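Local coordinates for protein putative deoxyribonuclease yjjV (Escherichia coli, PDB 1ZZM) that probably hydrolyses ester bonds, as a TatD-type metal-dependent hydrolase that binds two divalent metal cations per subunit, at residues Ile194-Leu199 and Leu233-Glu239; Leu199-Leu204 and Ala247-Thr252; Thr153-Phe159 and Leu172-Gly177. All blocks are in the same frame, centred on the assembly; numbering follows the deposited sequence.

Contact 1. Residues Ile194-Leu199 and Leu233-Glu239; sequences IAKLPL and LCELRRE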
# COMPACT_ATOMS: atom_id res chain seq x y z
N ILE A 194 2.25 2.52 16.24
CA ILE A 194 0.94 2.05 15.81
C ILE A 194 -0.04 1.97 16.97
O ILE A 194 -1.24 2.17 16.80
CB ILE A 194 1.09 0.68 15.12
CG1 ILE A 194 1.97 0.86 13.89
CG2 ILE A 194 -0.26 0.13 14.70
CD1 ILE A 194 1.51 1.93 12.90
N ALA A 195 0.46 1.70 18.16
CA ALA A 195 -0.41 1.65 19.33
C ALA A 195 -0.97 3.04 19.66
O ALA A 195 -2.04 3.15 20.25
CB ALA A 195 0.36 1.11 20.54
N LYS A 196 -0.26 4.09 19.28
CA LYS A 196 -0.70 5.44 19.62
C LYS A 196 -1.48 6.22 18.57
O LYS A 196 -2.20 7.17 18.91
CB LYS A 196 0.49 6.27 20.05
CG LYS A 196 1.33 5.62 21.13
CD LYS A 196 2.60 6.42 21.38
CE LYS A 196 3.56 5.65 22.28
NZ LYS A 196 4.83 6.41 22.48
N LEU A 197 -1.33 5.86 17.30
CA LEU A 197 -2.04 6.61 16.26
C LEU A 197 -3.56 6.48 16.37
O LEU A 197 -4.06 5.51 16.92
CB LEU A 197 -1.59 6.13 14.87
CG LEU A 197 -0.08 6.30 14.53
CD1 LEU A 197 0.25 5.63 13.16
CD2 LEU A 197 0.26 7.79 14.48
N PRO A 198 -4.30 7.48 15.86
CA PRO A 198 -5.77 7.49 15.87
C PRO A 198 -6.21 6.27 15.05
O PRO A 198 -5.65 6.00 13.99
CB PRO A 198 -6.13 8.75 15.10
CG PRO A 198 -4.93 9.67 15.33
CD PRO A 198 -3.74 8.72 15.31
N LEU A 199 -7.22 5.56 15.53
CA LEU A 199 -7.68 4.38 14.81
C LEU A 199 -8.11 4.68 13.36
O LEU A 199 -7.99 3.81 12.49
CB LEU A 199 -8.87 3.76 15.55
CG LEU A 199 -9.25 2.33 15.16
CD1 LEU A 199 -7.99 1.43 15.18
CD2 LEU A 199 -10.28 1.79 16.19
N LEU A 233 -2.20 -6.51 15.79
CA LEU A 233 -2.64 -5.12 15.97
C LEU A 233 -3.60 -5.05 17.15
O LEU A 233 -3.60 -4.08 17.91
CB LEU A 233 -3.36 -4.61 14.73
CG LEU A 233 -3.91 -3.18 14.79
CD1 LEU A 233 -2.78 -2.19 15.00
CD2 LEU A 233 -4.68 -2.86 13.47
N CYS A 234 -4.44 -6.07 17.31
CA CYS A 234 -5.37 -6.07 18.44
C CYS A 234 -4.63 -6.12 19.77
O CYS A 234 -5.10 -5.58 20.77
CB CYS A 234 -6.33 -7.24 18.36
SG CYS A 234 -7.51 -7.10 17.03
N GLU A 235 -3.47 -6.78 19.79
CA GLU A 235 -2.70 -6.88 21.03
C GLU A 235 -2.10 -5.53 21.39
O GLU A 235 -1.87 -5.22 22.56
CB GLU A 235 -1.59 -7.93 20.88
CG GLU A 235 -2.08 -9.38 20.83
CD GLU A 235 -1.07 -10.35 20.23
OE1 GLU A 235 0.13 -9.98 20.07
OE2 GLU A 235 -1.48 -11.49 19.92
N LEU A 236 -1.84 -4.71 20.37
CA LEU A 236 -1.26 -3.39 20.57
C LEU A 236 -2.27 -2.33 20.95
O LEU A 236 -1.95 -1.37 21.66
CB LEU A 236 -0.57 -2.91 19.30
CG LEU A 236 0.66 -3.67 18.84
CD1 LEU A 236 1.16 -3.13 17.49
CD2 LEU A 236 1.70 -3.54 19.92
N ARG A 237 -3.48 -2.47 20.45
CA ARG A 237 -4.50 -1.46 20.68
C ARG A 237 -5.34 -1.69 21.91
O ARG A 237 -5.44 -2.81 22.39
CB ARG A 237 -5.43 -1.41 19.47
CG ARG A 237 -4.68 -1.14 18.17
CD ARG A 237 -4.09 0.27 18.19
NE ARG A 237 -5.13 1.29 18.31
CZ ARG A 237 -4.98 2.56 17.92
NH1 ARG A 237 -3.83 2.94 17.37
NH2 ARG A 237 -5.97 3.43 18.09
N ARG A 238 -5.97 -0.62 22.38
CA ARG A 238 -6.87 -0.71 23.52
C ARG A 238 -8.29 -1.10 23.07
O ARG A 238 -8.98 -1.82 23.78
CB ARG A 238 -6.94 0.63 24.28
CG ARG A 238 -5.69 0.98 25.07
CD ARG A 238 -5.44 -0.01 26.20
NE ARG A 238 -6.47 0.02 27.25
CZ ARG A 238 -6.51 0.90 28.25
NH1 ARG A 238 -5.58 1.84 28.36
NH2 ARG A 238 -7.50 0.83 29.15
N GLU A 239 -8.71 -0.63 21.90
CA GLU A 239 -10.06 -0.92 21.40
C GLU A 239 -10.32 -2.41 21.19
O GLU A 239 -9.40 -3.18 20.94
CB GLU A 239 -10.33 -0.20 20.06
CG GLU A 239 -10.10 1.32 20.07
CD GLU A 239 -8.65 1.71 19.78
OE1 GLU A 239 -7.77 0.84 19.77
OE2 GLU A 239 -8.38 2.90 19.58
O HOH W 1 -3.64 1.48 21.67
O HOH W 2 -7.98 6.04 18.33
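A195 and L236 bring the two backbones closest, their CA atoms 5.3 Å apart where the last turns of helices 190-196 and 226-236 meet; the chains then run on as two loops, L199 facing E239 with CA atoms 8.8 Å apart. R237, the first residue past its helix, reaches across from one loop to the other. Its chain is bent at chi2 (-67°) and chi3 (-61°), which folds the guanidinium back onto the neighbouring helix end. There NH1 donates to I194 O at 2.8 Å and to L197 O at 2.6 Å, both acceptors lying in the guanidinium plane. Along another edge E239 takes the group in a side-on salt bridge, NE to OE1 at 3.1 Å and NH2 to OE2 at 2.9 Å, each oxygen met on its syn side. These in-plane bonds fix the rotation of the flat group, while L199 CD1 covers one face and A195 O lies over the opposite one. A serine in place of R237 would probably leave the carbonyls of I194 and L197 without their donor and the E239 carboxylate without its counter-charge. Deeper in, I194 CG2 presses on L233 CD1 at 3.4 Å, tighter than usual. An arginine just beyond helix 226-236 thus takes carbonyls at and after the end of helix 190-196, joining two outer helices of the TIM-barrel-type fold.

Contact 2. Residues Leu199-Leu204 and Ala247-Thr252; sequences LASLLL and ALLNNT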
# COMPACT_ATOMS: atom_id res chain seq x y z
N LEU A 199 -7.22 5.56 15.53
CA LEU A 199 -7.68 4.38 14.81
C LEU A 199 -8.11 4.68 13.36
O LEU A 199 -7.99 3.81 12.49
CB LEU A 199 -8.87 3.76 15.55
CG LEU A 199 -9.25 2.33 15.16
CD1 LEU A 199 -7.99 1.43 15.18
CD2 LEU A 199 -10.28 1.79 16.19
N ALA A 200 -8.61 5.89 13.11
CA ALA A 200 -9.07 6.25 11.78
C ALA A 200 -7.92 6.42 10.82
O ALA A 200 -8.15 6.55 9.62
CB ALA A 200 -9.90 7.54 11.82
N SER A 201 -6.68 6.41 11.32
CA SER A 201 -5.59 6.61 10.38
C SER A 201 -4.95 5.31 9.85
O SER A 201 -4.10 5.36 8.96
CB SER A 201 -4.49 7.44 11.03
OG SER A 201 -3.71 6.64 11.89
N LEU A 202 -5.38 4.17 10.37
CA LEU A 202 -4.79 2.88 10.01
C LEU A 202 -5.44 2.06 8.88
O LEU A 202 -6.65 2.02 8.75
CB LEU A 202 -4.75 1.99 11.25
CG LEU A 202 -4.17 2.61 12.52
CD1 LEU A 202 -4.14 1.56 13.64
CD2 LEU A 202 -2.76 3.16 12.25
N LEU A 203 -4.59 1.44 8.06
CA LEU A 203 -5.08 0.53 7.02
C LEU A 203 -4.32 -0.77 7.25
O LEU A 203 -3.19 -0.76 7.78
CB LEU A 203 -4.76 1.03 5.60
CG LEU A 203 -5.50 2.28 5.16
CD1 LEU A 203 -5.17 2.54 3.67
CD2 LEU A 203 -6.97 2.11 5.32
N LEU A 204 -4.92 -1.88 6.83
CA LEU A 204 -4.28 -3.19 7.00
C LEU A 204 -3.64 -3.64 5.67
O LEU A 204 -4.17 -3.36 4.61
CB LEU A 204 -5.34 -4.22 7.42
CG LEU A 204 -4.83 -5.56 7.92
CD1 LEU A 204 -4.13 -5.35 9.29
CD2 LEU A 204 -6.03 -6.51 8.11
N ALA A 247 -13.03 -0.40 11.92
CA ALA A 247 -12.36 0.84 11.58
C ALA A 247 -11.47 0.67 10.33
O ALA A 247 -11.48 1.50 9.42
CB ALA A 247 -11.54 1.31 12.73
N LEU A 248 -10.70 -0.42 10.30
CA LEU A 248 -9.83 -0.66 9.16
C LEU A 248 -10.68 -0.71 7.89
O LEU A 248 -10.30 -0.14 6.87
CB LEU A 248 -9.06 -1.96 9.34
CG LEU A 248 -8.09 -1.96 10.52
CD1 LEU A 248 -7.70 -3.37 10.84
CD2 LEU A 248 -6.86 -1.07 10.21
N LEU A 249 -11.84 -1.39 7.95
CA LEU A 249 -12.70 -1.45 6.77
C LEU A 249 -13.21 -0.07 6.41
O LEU A 249 -13.15 0.31 5.25
CB LEU A 249 -13.90 -2.41 6.96
CG LEU A 249 -13.59 -3.92 7.03
CD1 LEU A 249 -14.85 -4.68 7.38
CD2 LEU A 249 -13.01 -4.43 5.69
N ASN A 250 -13.67 0.69 7.39
CA ASN A 250 -14.19 2.04 7.10
C ASN A 250 -13.12 3.00 6.53
O ASN A 250 -13.39 3.79 5.63
CB ASN A 250 -14.79 2.68 8.36
CG ASN A 250 -16.06 1.99 8.81
OD1 ASN A 250 -16.63 1.16 8.10
ND2 ASN A 250 -16.53 2.35 10.01
N ASN A 251 -11.93 2.91 7.09
CA ASN A 251 -10.79 3.73 6.69
C ASN A 251 -10.45 3.45 5.22
O ASN A 251 -10.20 4.39 4.43
CB ASN A 251 -9.58 3.40 7.58
CG ASN A 251 -9.79 3.82 9.03
OD1 ASN A 251 -10.76 4.51 9.37
ND2 ASN A 251 -8.86 3.43 9.89
N THR A 252 -10.41 2.16 4.88
CA THR A 252 -10.11 1.71 3.53
C THR A 252 -11.18 2.26 2.55
O THR A 252 -10.87 2.74 1.47
CB THR A 252 -10.07 0.17 3.50
OG1 THR A 252 -9.09 -0.29 4.45
CG2 THR A 252 -9.72 -0.36 2.08
O HOH W 3 -7.54 -2.46 5.50
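N251 lays its side-chain amide against the turn 199-201 and the start of strand 202-204, with CB and CG close to the carbonyl oxygens of A200 and L202. CG stands anti to its own carbonyl carbon (chi1 -67°), which carries the amide off helix 241-256 toward the turn. ND2 spends both hydrogens there: one goes to L199 O at 2.8 Å, clearly bent, the other to L202 O at 2.9 Å, nearly straight at 171°. Both oxygens lie close to the amide plane and each receives its N-H on a lone pair, in its carbonyl plane. The two bonds keep the amide from turning and tie the first residue of the 3-10 segment to the first of strand 202-204. A200 O has its own partner in K175 NZ.

This is the outer helical layer of a TIM-barrel-type fold meeting the barrel wall: the short axes of strand 202-204 and helix 247-252 pass 7.3 Å apart at 99°, so the helix runs across the strand. One helical turn before N251, A247 sets its CB on L199 CG at 3.5 Å, a tight contact. L248 reaches further in, its CD2 against L202 O and near L202 CB, while CD1 approaches L204 CB at 4.2 Å; F230 of helix 226-236 touches this leucine too. L203 CD2 comes across to T252 OG1 at 3.3 Å. That hydroxyl donates to L248 O at 2.7 Å, from the face of the carbonyl plane opposite to T252 N, and also accepts from a water. The same water takes the N-H of L204, linking strand and helix through one water.

Contact 3. Residues Thr153-Phe159 and Leu172-Gly177; sequences TGVVHGF and LGYKIG. With ZN (zinc ion), chain C.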
# COMPACT_ATOMS: atom_id res chain seq x y z
N THR A 153 -5.29 12.73 -0.75
CA THR A 153 -4.15 12.19 -0.04
C THR A 153 -3.83 10.74 -0.41
O THR A 153 -3.63 10.46 -1.59
CB THR A 153 -4.27 12.39 1.52
OG1 THR A 153 -5.38 11.64 2.05
CG2 THR A 153 -4.43 13.91 1.82
N GLY A 154 -3.73 9.86 0.58
CA GLY A 154 -3.34 8.48 0.31
C GLY A 154 -2.87 7.76 1.56
O GLY A 154 -3.26 8.11 2.68
N VAL A 155 -2.05 6.72 1.37
CA VAL A 155 -1.54 5.91 2.47
C VAL A 155 -0.02 5.76 2.33
O VAL A 155 0.48 5.60 1.21
CB VAL A 155 -2.18 4.46 2.48
CG1 VAL A 155 -2.05 3.80 1.08
CG2 VAL A 155 -1.48 3.58 3.53
N VAL A 156 0.70 5.86 3.44
CA VAL A 156 2.13 5.58 3.40
C VAL A 156 2.13 4.12 3.83
O VAL A 156 1.94 3.78 5.00
CB VAL A 156 2.93 6.42 4.39
CG1 VAL A 156 4.42 5.92 4.38
CG2 VAL A 156 2.90 7.89 3.93
N HIS A 157 2.31 3.23 2.87
CA HIS A 157 2.23 1.79 3.16
C HIS A 157 3.43 1.21 3.92
O HIS A 157 4.51 1.81 3.96
CB HIS A 157 2.01 1.04 1.84
CG HIS A 157 3.21 0.27 1.38
ND1 HIS A 157 3.54 -0.98 1.88
CD2 HIS A 157 4.20 0.60 0.51
CE1 HIS A 157 4.68 -1.38 1.33
NE2 HIS A 157 5.10 -0.44 0.50
N GLY A 158 3.20 0.05 4.54
CA GLY A 158 4.25 -0.68 5.25
C GLY A 158 5.09 0.19 6.13
O GLY A 158 6.29 0.01 6.22
N PHE A 159 4.45 1.11 6.83
CA PHE A 159 5.18 2.04 7.65
C PHE A 159 6.06 1.47 8.76
O PHE A 159 5.65 0.58 9.52
CB PHE A 159 4.21 3.03 8.33
CG PHE A 159 4.91 4.09 9.15
CD1 PHE A 159 5.40 5.25 8.56
CD2 PHE A 159 5.13 3.88 10.52
CE1 PHE A 159 6.11 6.20 9.32
CE2 PHE A 159 5.83 4.83 11.27
CZ PHE A 159 6.32 5.98 10.67
N LEU A 172 -0.97 15.44 7.72
CA LEU A 172 -1.10 15.89 6.33
C LEU A 172 -2.33 15.20 5.69
O LEU A 172 -2.62 15.41 4.50
CB LEU A 172 0.18 15.56 5.53
CG LEU A 172 1.32 16.48 5.95
CD1 LEU A 172 2.64 16.04 5.26
CD2 LEU A 172 0.94 17.90 5.56
N GLY A 173 -3.02 14.36 6.47
CA GLY A 173 -4.21 13.67 6.00
C GLY A 173 -3.99 12.30 5.40
O GLY A 173 -4.90 11.70 4.82
N TYR A 174 -2.77 11.79 5.54
CA TYR A 174 -2.43 10.46 5.00
C TYR A 174 -2.70 9.35 5.99
O TYR A 174 -2.71 9.58 7.22
CB TYR A 174 -0.96 10.44 4.57
CG TYR A 174 -0.76 11.24 3.31
CD1 TYR A 174 -0.79 10.61 2.05
CD2 TYR A 174 -0.70 12.63 3.36
CE1 TYR A 174 -0.78 11.37 0.88
CE2 TYR A 174 -0.70 13.39 2.21
CZ TYR A 174 -0.75 12.75 0.97
OH TYR A 174 -0.79 13.50 -0.17
N LYS A 175 -2.95 8.16 5.45
CA LYS A 175 -3.16 7.00 6.30
C LYS A 175 -1.83 6.28 6.45
O LYS A 175 -0.87 6.57 5.73
CB LYS A 175 -4.18 6.07 5.70
CG LYS A 175 -5.57 6.24 6.25
CD LYS A 175 -6.21 7.50 5.83
CE LYS A 175 -7.75 7.37 5.95
NZ LYS A 175 -8.33 8.17 7.08
N ILE A 176 -1.81 5.31 7.37
CA ILE A 176 -0.60 4.55 7.70
C ILE A 176 -0.90 3.05 7.48
O ILE A 176 -1.80 2.49 8.12
CB ILE A 176 -0.19 4.77 9.20
CG1 ILE A 176 0.15 6.25 9.47
CG2 ILE A 176 1.00 3.87 9.60
CD1 ILE A 176 1.26 6.88 8.60
N GLY A 177 -0.12 2.40 6.62
CA GLY A 177 -0.34 0.99 6.36
C GLY A 177 0.32 0.11 7.40
O GLY A 177 1.52 0.22 7.67
ZN ZN C . 6.62 -0.66 -0.93
O HOH W 4 3.50 -1.24 8.92
O HOH W 5 6.57 -2.34 -2.07
O HOH W 6 7.89 -2.07 0.58
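Strands 154-156 and 175-178 are the paired strands of a beta-alpha-beta unit, and the chain following V156 brings H157 to the zinc. They run parallel, V155 bridging to K175 and V156 to I176. K175 N donates to G154 O at 2.8 Å, V156 N to K175 O and G177 N to V156 O, all three nearly straight. Further on, F159 N reaches G177 O at 3.2 Å and closes the turn through G158; a water joins the carbonyls of F159 and G177. The lack of a side chain at G177 lets the H157-G158 backbone lie close; a CB would clash with H157 CA.

At the other end Y174 lays its ring along the backbone of T153 and G154. T153 CB sits over the middle of one face, 3.6 Å from the ring centroid, a CH-pi contact, while T153 OG1 lies 2.8 Å from G173 O. G173 ends the preceding helix in a Schellman motif. Near the turn, F159 CB meets I176 CG2 at 3.6 Å, and CG, anti to the backbone N (chi1 -177°), leads the ring on from there. H157 turns away from strand 175-178: NE2 binds the zinc at 2.1 Å, alongside two waters, E97 and H133, and ND1 is hydrogen-bonded to E205, which probably helps to hold the imidazole in position from the second shell. The H157 ring also stacks with H9 of the other metal site.

Helix 163-171 covers V156 and I176 through F169, V155 and K175 touch L203 of strand 202-204, and strand 130-135 pairs with 154-156 along its other edge.

In the fold
Contacts 2 and 3 are buried and share one parallel sheet, in which strands 175-178 and 202-204 are neighbours: L203 N and I176 O, 3.0 Å apart, probably form a hydrogen bond. Contact 1 is only partly buried and lies farther out, its centre about 19 Å from the chain's centre. It shares L199 with contact 2, and its L233 packs on L248; L197 and I194 rest on I176 of contact 3. The chemistry follows the place: an arginine shared between backbone carbonyls and a glutamate in the outer contact 1, a neutral amide and leucines between helix and strand in contact 2, backbone pairing beside a metal site in contact 3.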